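Local structure of alanine racemase (Corynebacterium glutamicum, 2DY3) at residues R69-T83 / R94-A106. The protein is a pyridoxal-5'-phosphate-binding enzyme of the alanine racemase family, with an N-terminal TIM-barrel domain and a distinct C-terminal domain. Sequence-based numbering, arbitrary orientation.
Sequences RDIGISQEVLCWIWT and RNIDLAVISPAHA. With PLP (pyridoxal-5'-phosphate), chain F.
R69 spends its whole guanidinium on backbone carbonyls of two chain segments, R94 O and N95 O on one side of the contact and I73 O and Q75 O on its own. The setting is a beta-alpha-beta unit of the TIM-barrel domain, in which strands 76-81 and 97-100 run parallel, their axes 4.9 Å apart at closest approach. NE donates to R94 O (2.9 Å) and NH2 to N95 O (2.8 Å), the latter almost straight at 171°; all four acceptors lie close to the guanidinium plane, which fixes its rotation. Two of them, R94 O and N95 O, belong to the Schellman turn that ends helix 88-92, so the arginine ties that turn to the loop leading into strand 76-81. R69 CB itself packs over one face of the R94 guanidinium, and the bend at chi2 (-72°) turns the rest of the chain toward the R94 and N95 carbonyls; the edge of the R94 guanidinium meets D70 in a salt bridge.

Regular parallel pairing follows: D97 N donates to V77 O, C79 N to D97 O and A99 N to C79 O (3.0 Å). Beside it, a water accepts from V77 N and lies within hydrogen-bonding distance of N95 O and D97 OD2, while D97 OD1 and E76 share R118 as salt-bridge partner, which probably offsets their like charges.

Near the C-terminal strand ends, W80 lays one face on the methyl C2A of pyridoxal-5'-phosphate. W82 is sandwiched: the edge of H105 meets one face in a T-shaped pair (centroids 4.4 Å apart, planes at 88°), and on the opposite face L98 CD2 makes a CH-pi contact, 4.1 Å from the five-membered ring centroid.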
ATOM      1  N   ARG B  69     -13.672 -13.543  12.583  1.00 20.67           N
ATOM      2  CA  ARG B  69     -14.081 -14.315  13.746  1.00 21.18           C
ATOM      3  C   ARG B  69     -13.339 -13.785  14.963  1.00 21.45           C
ATOM      4  O   ARG B  69     -13.905 -13.721  16.050  1.00 20.22           O
ATOM      5  CB  ARG B  69     -13.783 -15.805  13.542  1.00 18.37           C
ATOM      6  CG  ARG B  69     -14.752 -16.513  12.593  1.00 20.93           C
ATOM      7  CD  ARG B  69     -16.144 -16.719  13.205  1.00 18.62           C
ATOM      8  NE  ARG B  69     -17.044 -17.385  12.262  1.00 20.49           N
ATOM      9  CZ  ARG B  69     -18.128 -16.829  11.721  1.00 18.67           C
ATOM     10  NH1 ARG B  69     -18.472 -15.587  12.031  1.00 16.36           N
ATOM     11  NH2 ARG B  69     -18.854 -17.511  10.847  1.00 19.39           N
ATOM     12  N   ASP B  70     -12.079 -13.393  14.765  1.00 23.56           N
ATOM     13  CA  ASP B  70     -11.248 -12.848  15.840  1.00 24.27           C
ATOM     14  C   ASP B  70     -11.855 -11.607  16.499  1.00 26.11           C
ATOM     15  O   ASP B  70     -11.850 -11.488  17.725  1.00 26.28           O
ATOM     16  CB  ASP B  70      -9.850 -12.484  15.321  1.00 25.09           C
ATOM     17  CG  ASP B  70      -8.893 -13.670  15.295  1.00 25.62           C
ATOM     18  OD1 ASP B  70      -9.251 -14.748  15.814  1.00 26.76           O
ATOM     19  OD2 ASP B  70      -7.773 -13.517  14.763  1.00 21.79           O
ATOM     20  N   ILE B  71     -12.364 -10.674  15.699  1.00 26.20           N
ATOM     21  CA  ILE B  71     -12.944  -9.466  16.270  1.00 27.40           C
ATOM     22  C   ILE B  71     -14.326  -9.707  16.872  1.00 26.58           C
ATOM     23  O   ILE B  71     -14.914  -8.805  17.471  1.00 26.39           O
ATOM     24  CB  ILE B  71     -13.032  -8.322  15.238  1.00 29.10           C
ATOM     25  CG1 ILE B  71     -13.967  -8.704  14.097  1.00 29.34           C
ATOM     26  CG2 ILE B  71     -11.646  -8.002  14.700  1.00 30.54           C
ATOM     27  CD1 ILE B  71     -14.056  -7.639  13.030  1.00 31.90           C
ATOM     28  N   GLY B  72     -14.848 -10.918  16.704  1.00 24.33           N
ATOM     29  CA  GLY B  72     -16.138 -11.233  17.286  1.00 25.17           C
ATOM     30  C   GLY B  72     -17.323 -11.317  16.351  1.00 24.94           C
ATOM     31  O   GLY B  72     -18.455 -11.467  16.809  1.00 25.38           O
ATOM     32  N   ILE B  73     -17.081 -11.206  15.050  1.00 23.04           N
ATOM     33  CA  ILE B  73     -18.168 -11.306  14.089  1.00 20.70           C
ATOM     34  C   ILE B  73     -18.732 -12.715  14.221  1.00 22.01           C
ATOM     35  O   ILE B  73     -17.999 -13.699  14.086  1.00 23.03           O
ATOM     36  CB  ILE B  73     -17.664 -11.100  12.644  1.00 22.15           C
ATOM     37  CG1 ILE B  73     -17.116  -9.675  12.479  1.00 18.03           C
ATOM     38  CG2 ILE B  73     -18.793 -11.377  11.658  1.00 20.63           C
ATOM     39  CD1 ILE B  73     -18.148  -8.594  12.713  1.00 17.15           C
ATOM     40  N   SER B  74     -20.026 -12.812  14.501  1.00 20.72           N
ATOM     41  CA  SER B  74     -20.677 -14.106  14.657  1.00 22.29           C
ATOM     42  C   SER B  74     -21.585 -14.426  13.472  1.00 21.04           C
ATOM     43  O   SER B  74     -22.171 -15.499  13.406  1.00 20.27           O
ATOM     44  CB  SER B  74     -21.487 -14.137  15.961  1.00 23.85           C
ATOM     45  OG  SER B  74     -22.458 -13.103  15.983  1.00 26.37           O
ATOM     46  N   GLN B  75     -21.702 -13.495  12.537  1.00 21.14           N
ATOM     47  CA  GLN B  75     -22.529 -13.732  11.360  1.00 23.08           C
ATOM     48  C   GLN B  75     -21.860 -14.726  10.406  1.00 22.25           C
ATOM     49  O   GLN B  75     -20.673 -15.036  10.530  1.00 21.89           O
ATOM     50  CB  GLN B  75     -22.776 -12.425  10.588  1.00 24.96           C
ATOM     51  CG  GLN B  75     -23.760 -11.439  11.211  1.00 26.08           C
ATOM     52  CD  GLN B  75     -23.280 -10.876  12.534  1.00 28.52           C
ATOM     53  OE1 GLN B  75     -22.084 -10.671  12.741  1.00 28.30           O
ATOM     54  NE2 GLN B  75     -24.218 -10.605  13.434  1.00 29.45           N
ATOM     55  N   GLU B  76     -22.644 -15.213   9.452  1.00 20.76           N
ATOM     56  CA  GLU B  76     -22.173 -16.126   8.422  1.00 20.53           C
ATOM     57  C   GLU B  76     -21.006 -15.426   7.701  1.00 19.36           C
ATOM     58  O   GLU B  76     -21.093 -14.236   7.392  1.00 17.35           O
ATOM     59  CB  GLU B  76     -23.320 -16.382   7.448  1.00 21.16           C
ATOM     60  CG  GLU B  76     -23.025 -17.303   6.292  1.00 24.62           C
ATOM     61  CD  GLU B  76     -24.221 -17.435   5.365  1.00 27.06           C
ATOM     62  OE1 GLU B  76     -25.342 -17.645   5.877  1.00 28.57           O
ATOM     63  OE2 GLU B  76     -24.046 -17.334   4.129  1.00 27.42           O
ATOM     64  N   VAL B  77     -19.923 -16.156   7.449  1.00 17.49           N
ATOM     65  CA  VAL B  77     -18.756 -15.599   6.767  1.00 14.46           C
ATOM     66  C   VAL B  77     -18.342 -16.476   5.582  1.00 14.94           C
ATOM     67  O   VAL B  77     -18.191 -17.686   5.725  1.00 15.89           O
ATOM     68  CB  VAL B  77     -17.545 -15.464   7.732  1.00 14.05           C
ATOM     69  CG1 VAL B  77     -16.292 -15.029   6.948  1.00 14.02           C
ATOM     70  CG2 VAL B  77     -17.851 -14.432   8.821  1.00 11.19           C
ATOM     71  N   LEU B  78     -18.162 -15.858   4.416  1.00 13.77           N
ATOM     72  CA  LEU B  78     -17.764 -16.576   3.202  1.00 13.45           C
ATOM     73  C   LEU B  78     -16.380 -16.135   2.721  1.00 14.38           C
ATOM     74  O   LEU B  78     -16.070 -14.948   2.681  1.00 16.51           O
ATOM     75  CB  LEU B  78     -18.786 -16.348   2.088  1.00 12.10           C
ATOM     76  CG  LEU B  78     -18.497 -16.986   0.721  1.00 15.39           C
ATOM     77  CD1 LEU B  78     -18.403 -18.508   0.822  1.00 16.11           C
ATOM     78  CD2 LEU B  78     -19.603 -16.593  -0.239  1.00 12.82           C
ATOM     79  N   CYS B  79     -15.560 -17.111   2.351  1.00 15.87           N
ATOM     80  CA  CYS B  79     -14.199 -16.879   1.874  1.00 17.42           C
ATOM     81  C   CYS B  79     -14.074 -17.527   0.483  1.00 15.46           C
ATOM     82  O   CYS B  79     -14.456 -18.680   0.295  1.00 15.27           O
ATOM     83  CB  CYS B  79     -13.236 -17.496   2.909  1.00 18.71           C
ATOM     84  SG  CYS B  79     -11.665 -18.109   2.349  1.00 28.15           S
ATOM     85  N   TRP B  80     -13.554 -16.800  -0.500  1.00 15.71           N
ATOM     86  CA  TRP B  80     -13.461 -17.386  -1.836  1.00 16.65           C
ATOM     87  C   TRP B  80     -12.094 -17.510  -2.508  1.00 16.88           C
ATOM     88  O   TRP B  80     -12.014 -17.941  -3.658  1.00 18.20           O
ATOM     89  CB  TRP B  80     -14.447 -16.681  -2.785  1.00 15.69           C
ATOM     90  CG  TRP B  80     -14.369 -15.192  -2.758  1.00 16.81           C
ATOM     91  CD1 TRP B  80     -13.421 -14.409  -3.346  1.00 17.78           C
ATOM     92  CD2 TRP B  80     -15.252 -14.303  -2.063  1.00 19.48           C
ATOM     93  NE1 TRP B  80     -13.656 -13.085  -3.055  1.00 20.00           N
ATOM     94  CE2 TRP B  80     -14.774 -12.995  -2.268  1.00 19.16           C
ATOM     95  CE3 TRP B  80     -16.399 -14.489  -1.283  1.00 19.39           C
ATOM     96  CZ2 TRP B  80     -15.399 -11.878  -1.721  1.00 20.13           C
ATOM     97  CZ3 TRP B  80     -17.019 -13.378  -0.740  1.00 21.04           C
ATOM     98  CH2 TRP B  80     -16.519 -12.090  -0.960  1.00 20.47           C
ATOM     99  N   ILE B  81     -11.022 -17.146  -1.813  1.00 15.24           N
ATOM    100  CA  ILE B  81      -9.686 -17.277  -2.393  1.00 14.47           C
ATOM    101  C   ILE B  81      -8.770 -18.031  -1.436  1.00 14.93           C
ATOM    102  O   ILE B  81      -8.229 -17.462  -0.488  1.00 15.21           O
ATOM    103  CB  ILE B  81      -9.046 -15.903  -2.727  1.00 13.00           C
ATOM    104  CG1 ILE B  81      -9.873 -15.183  -3.794  1.00 15.29           C
ATOM    105  CG2 ILE B  81      -7.646 -16.105  -3.268  1.00 10.87           C
ATOM    106  CD1 ILE B  81      -9.296 -13.840  -4.222  1.00 16.70           C
ATOM    107  N   TRP B  82      -8.620 -19.325  -1.694  1.00 14.60           N
ATOM    108  CA  TRP B  82      -7.781 -20.202  -0.886  1.00 14.43           C
ATOM    109  C   TRP B  82      -7.404 -21.387  -1.759  1.00 14.09           C
ATOM    110  O   TRP B  82      -7.966 -21.561  -2.837  1.00 11.37           O
ATOM    111  CB  TRP B  82      -8.552 -20.720   0.334  1.00 13.89           C
ATOM    112  CG  TRP B  82      -9.817 -21.475  -0.014  1.00 13.17           C
ATOM    113  CD1 TRP B  82     -11.018 -20.937  -0.378  1.00 16.28           C
ATOM    114  CD2 TRP B  82     -10.004 -22.902  -0.013  1.00 13.39           C
ATOM    115  NE1 TRP B  82     -11.940 -21.934  -0.599  1.00 13.19           N
ATOM    116  CE2 TRP B  82     -11.344 -23.148  -0.383  1.00 15.21           C
ATOM    117  CE3 TRP B  82      -9.170 -23.992   0.264  1.00 11.81           C
ATOM    118  CZ2 TRP B  82     -11.872 -24.443  -0.482  1.00 13.03           C
ATOM    119  CZ3 TRP B  82      -9.692 -25.274   0.164  1.00 13.20           C
ATOM    120  CH2 TRP B  82     -11.032 -25.489  -0.206  1.00 12.93           C
ATOM    121  N   THR B  83      -6.447 -22.188  -1.303  1.00 14.84           N
ATOM    122  CA  THR B  83      -6.029 -23.374  -2.037  1.00 14.81           C
ATOM    123  C   THR B  83      -5.962 -24.516  -1.043  1.00 15.20           C
ATOM    124  O   THR B  83      -5.767 -24.300   0.148  1.00 16.77           O
ATOM    125  CB  THR B  83      -4.638 -23.210  -2.693  1.00 14.97           C
ATOM    126  OG1 THR B  83      -3.650 -23.013  -1.672  1.00 13.74           O
ATOM    127  CG2 THR B  83      -4.638 -22.024  -3.664  1.00 13.66           C
ATOM    128  N   ARG B  94     -13.461 -22.777  12.442  1.00 25.72           N
ATOM    129  CA  ARG B  94     -13.937 -21.480  12.912  1.00 25.71           C
ATOM    130  C   ARG B  94     -15.280 -21.097  12.280  1.00 25.26           C
ATOM    131  O   ARG B  94     -15.657 -19.922  12.252  1.00 24.29           O
ATOM    132  CB  ARG B  94     -12.883 -20.409  12.611  1.00 28.30           C
ATOM    133  CG  ARG B  94     -11.538 -20.675  13.279  1.00 30.70           C
ATOM    134  CD  ARG B  94     -11.280 -19.692  14.404  1.00 32.80           C
ATOM    135  NE  ARG B  94     -10.569 -18.514  13.933  1.00 36.26           N
ATOM    136  CZ  ARG B  94     -10.529 -17.351  14.572  1.00 36.17           C
ATOM    137  NH1 ARG B  94     -11.171 -17.189  15.722  1.00 36.15           N
ATOM    138  NH2 ARG B  94      -9.824 -16.353  14.066  1.00 38.09           N
ATOM    139  N   ASN B  95     -15.996 -22.095  11.777  1.00 22.57           N
ATOM    140  CA  ASN B  95     -17.297 -21.880  11.151  1.00 22.87           C
ATOM    141  C   ASN B  95     -17.232 -20.882  10.001  1.00 21.14           C
ATOM    142  O   ASN B  95     -18.081 -20.002   9.870  1.00 22.34           O
ATOM    143  CB  ASN B  95     -18.322 -21.417  12.196  1.00 23.48           C
ATOM    144  CG  ASN B  95     -19.722 -21.270  11.617  1.00 27.82           C
ATOM    145  OD1 ASN B  95     -20.194 -22.132  10.867  1.00 28.51           O
ATOM    146  ND2 ASN B  95     -20.396 -20.180  11.972  1.00 28.86           N
ATOM    147  N   ILE B  96     -16.211 -21.024   9.169  1.00 19.50           N
ATOM    148  CA  ILE B  96     -16.050 -20.160   8.010  1.00 18.03           C
ATOM    149  C   ILE B  96     -16.478 -20.945   6.771  1.00 17.00           C
ATOM    150  O   ILE B  96     -16.002 -22.055   6.538  1.00 14.12           O
ATOM    151  CB  ILE B  96     -14.573 -19.714   7.841  1.00 18.85           C
ATOM    152  CG1 ILE B  96     -14.182 -18.789   8.995  1.00 16.68           C
ATOM    153  CG2 ILE B  96     -14.387 -19.012   6.494  1.00 16.67           C
ATOM    154  CD1 ILE B  96     -12.697 -18.491   9.080  1.00 18.22           C
ATOM    155  N   ASP B  97     -17.405 -20.385   5.999  1.00 16.54           N
ATOM    156  CA  ASP B  97     -17.857 -21.044   4.783  1.00 15.43           C
ATOM    157  C   ASP B  97     -16.759 -20.918   3.729  1.00 14.36           C
ATOM    158  O   ASP B  97     -16.133 -19.869   3.599  1.00 13.32           O
ATOM    159  CB  ASP B  97     -19.140 -20.395   4.248  1.00 17.36           C
ATOM    160  CG  ASP B  97     -20.339 -20.616   5.152  1.00 17.32           C
ATOM    161  OD1 ASP B  97     -21.469 -20.439   4.669  1.00 18.06           O
ATOM    162  OD2 ASP B  97     -20.157 -20.960   6.337  1.00 18.22           O
ATOM    163  N   LEU B  98     -16.530 -21.993   2.982  1.00 14.01           N
ATOM    164  CA  LEU B  98     -15.513 -21.990   1.942  1.00 13.04           C
ATOM    165  C   LEU B  98     -16.156 -22.160   0.581  1.00 13.23           C
ATOM    166  O   LEU B  98     -17.055 -22.986   0.408  1.00 14.39           O
ATOM    167  CB  LEU B  98     -14.517 -23.134   2.159  1.00 11.13           C
ATOM    168  CG  LEU B  98     -13.637 -23.095   3.403  1.00 13.33           C
ATOM    169  CD1 LEU B  98     -12.810 -24.370   3.477  1.00 11.56           C
ATOM    170  CD2 LEU B  98     -12.741 -21.860   3.360  1.00  9.82           C
ATOM    171  N   ALA B  99     -15.699 -21.375  -0.386  1.00 11.72           N
ATOM    172  CA  ALA B  99     -16.223 -21.481  -1.740  1.00 13.25           C
ATOM    173  C   ALA B  99     -15.526 -22.628  -2.469  1.00 13.72           C
ATOM    174  O   ALA B  99     -14.323 -22.840  -2.301  1.00 15.12           O
ATOM    175  CB  ALA B  99     -15.982 -20.177  -2.500  1.00 11.37           C
ATOM    176  N   VAL B 100     -16.284 -23.375  -3.262  1.00 12.34           N
ATOM    177  CA  VAL B 100     -15.709 -24.446  -4.059  1.00 15.54           C
ATOM    178  C   VAL B 100     -15.389 -23.744  -5.380  1.00 15.76           C
ATOM    179  O   VAL B 100     -16.301 -23.412  -6.135  1.00 14.51           O
ATOM    180  CB  VAL B 100     -16.733 -25.578  -4.320  1.00 17.04           C
ATOM    181  CG1 VAL B 100     -16.051 -26.742  -5.032  1.00 17.16           C
ATOM    182  CG2 VAL B 100     -17.344 -26.040  -3.003  1.00 19.17           C
ATOM    183  N   ILE B 101     -14.107 -23.509  -5.658  1.00 15.36           N
ATOM    184  CA  ILE B 101     -13.736 -22.803  -6.879  1.00 16.12           C
ATOM    185  C   ILE B 101     -13.145 -23.661  -8.000  1.00 17.01           C
ATOM    186  O   ILE B 101     -12.938 -23.178  -9.111  1.00 17.28           O
ATOM    187  CB  ILE B 101     -12.759 -21.631  -6.568  1.00 18.75           C
ATOM    188  CG1 ILE B 101     -11.370 -22.169  -6.239  1.00 18.12           C
ATOM    189  CG2 ILE B 101     -13.280 -20.812  -5.390  1.00 17.57           C
ATOM    190  CD1 ILE B 101     -10.332 -21.078  -6.063  1.00 21.94           C
ATOM    191  N   SER B 102     -12.874 -24.927  -7.704  1.00 15.26           N
ATOM    192  CA  SER B 102     -12.344 -25.858  -8.694  1.00 15.40           C
ATOM    193  C   SER B 102     -12.577 -27.269  -8.176  1.00 16.85           C
ATOM    194  O   SER B 102     -12.806 -27.470  -6.984  1.00 17.56           O
ATOM    195  CB  SER B 102     -10.842 -25.655  -8.911  1.00 14.74           C
ATOM    196  OG  SER B 102     -10.091 -26.351  -7.933  1.00 12.68           O
ATOM    197  N   PRO B 103     -12.532 -28.264  -9.074  1.00 17.41           N
ATOM    198  CA  PRO B 103     -12.735 -29.663  -8.693  1.00 17.24           C
ATOM    199  C   PRO B 103     -11.778 -30.093  -7.583  1.00 16.50           C
ATOM    200  O   PRO B 103     -12.149 -30.861  -6.693  1.00 15.51           O
ATOM    201  CB  PRO B 103     -12.491 -30.420 -10.002  1.00 16.38           C
ATOM    202  CG  PRO B 103     -12.994 -29.429 -11.044  1.00 18.51           C
ATOM    203  CD  PRO B 103     -12.427 -28.116 -10.539  1.00 18.13           C
ATOM    204  N   ALA B 104     -10.540 -29.607  -7.644  1.00 16.04           N
ATOM    205  CA  ALA B 104      -9.546 -29.961  -6.633  1.00 15.41           C
ATOM    206  C   ALA B 104      -9.988 -29.487  -5.249  1.00 13.47           C
ATOM    207  O   ALA B 104      -9.756 -30.166  -4.251  1.00 13.90           O
ATOM    208  CB  ALA B 104      -8.183 -29.357  -6.990  1.00 14.66           C
ATOM    209  N   HIS B 105     -10.621 -28.317  -5.199  1.00 12.93           N
ATOM    210  CA  HIS B 105     -11.107 -27.751  -3.937  1.00 13.05           C
ATOM    211  C   HIS B 105     -12.231 -28.628  -3.401  1.00 13.71           C
ATOM    212  O   HIS B 105     -12.294 -28.925  -2.209  1.00 12.83           O
ATOM    213  CB  HIS B 105     -11.622 -26.330  -4.165  1.00 13.14           C
ATOM    214  CG  HIS B 105     -10.536 -25.324  -4.377  1.00 12.96           C
ATOM    215  ND1 HIS B 105     -10.026 -24.553  -3.353  1.00 15.86           N
ATOM    216  CD2 HIS B 105      -9.863 -24.959  -5.493  1.00 13.21           C
ATOM    217  CE1 HIS B 105      -9.091 -23.752  -3.834  1.00 14.36           C
ATOM    218  NE2 HIS B 105      -8.974 -23.980  -5.130  1.00 14.02           N
ATOM    219  N   ALA B 106     -13.119 -29.041  -4.298  1.00 13.84           N
ATOM    220  CA  ALA B 106     -14.219 -29.910  -3.918  1.00 14.99           C
ATOM    221  C   ALA B 106     -13.635 -31.201  -3.335  1.00 16.32           C
ATOM    222  O   ALA B 106     -14.073 -31.681  -2.288  1.00 16.02           O
ATOM    223  CB  ALA B 106     -15.082 -30.229  -5.140  1.00 14.00           C
TER
HETATM  224  N1  PLP F 401     -18.146 -10.417  -4.544  1.00 28.09           N
HETATM  225  C2  PLP F 401     -16.856 -10.872  -4.830  1.00 28.04           C
HETATM  226  C2A PLP F 401     -16.646 -12.332  -5.195  1.00 28.10           C
HETATM  227  C3  PLP F 401     -15.780  -9.954  -4.780  1.00 28.17           C
HETATM  228  O3  PLP F 401     -14.500 -10.379  -5.066  1.00 30.92           O
HETATM  229  C4  PLP F 401     -16.030  -8.589  -4.433  1.00 26.28           C
HETATM  230  C4A PLP F 401     -14.898  -7.530  -4.397  1.00 27.00           C
HETATM  231  C5  PLP F 401     -17.380  -8.172  -4.162  1.00 26.57           C
HETATM  232  C6  PLP F 401     -18.410  -9.096  -4.218  1.00 27.20           C
HETATM  233  C5A PLP F 401     -17.737  -6.758  -3.818  1.00 25.76           C
HETATM  234  O4P PLP F 401     -17.928  -5.982  -4.994  1.00 24.04           O
HETATM  235  P   PLP F 401     -18.320  -4.409  -5.047  1.00 22.25           P
HETATM  236  O1P PLP F 401     -17.353  -3.658  -4.256  1.00 19.09           O
HETATM  237  O2P PLP F 401     -18.231  -4.130  -6.481  1.00 22.17           O
HETATM  238  O3P PLP F 401     -19.685  -4.377  -4.477  1.00 20.59           O
HETATM  239  O   HOH W   1     -20.156 -18.993   8.286  1.00 15.20           O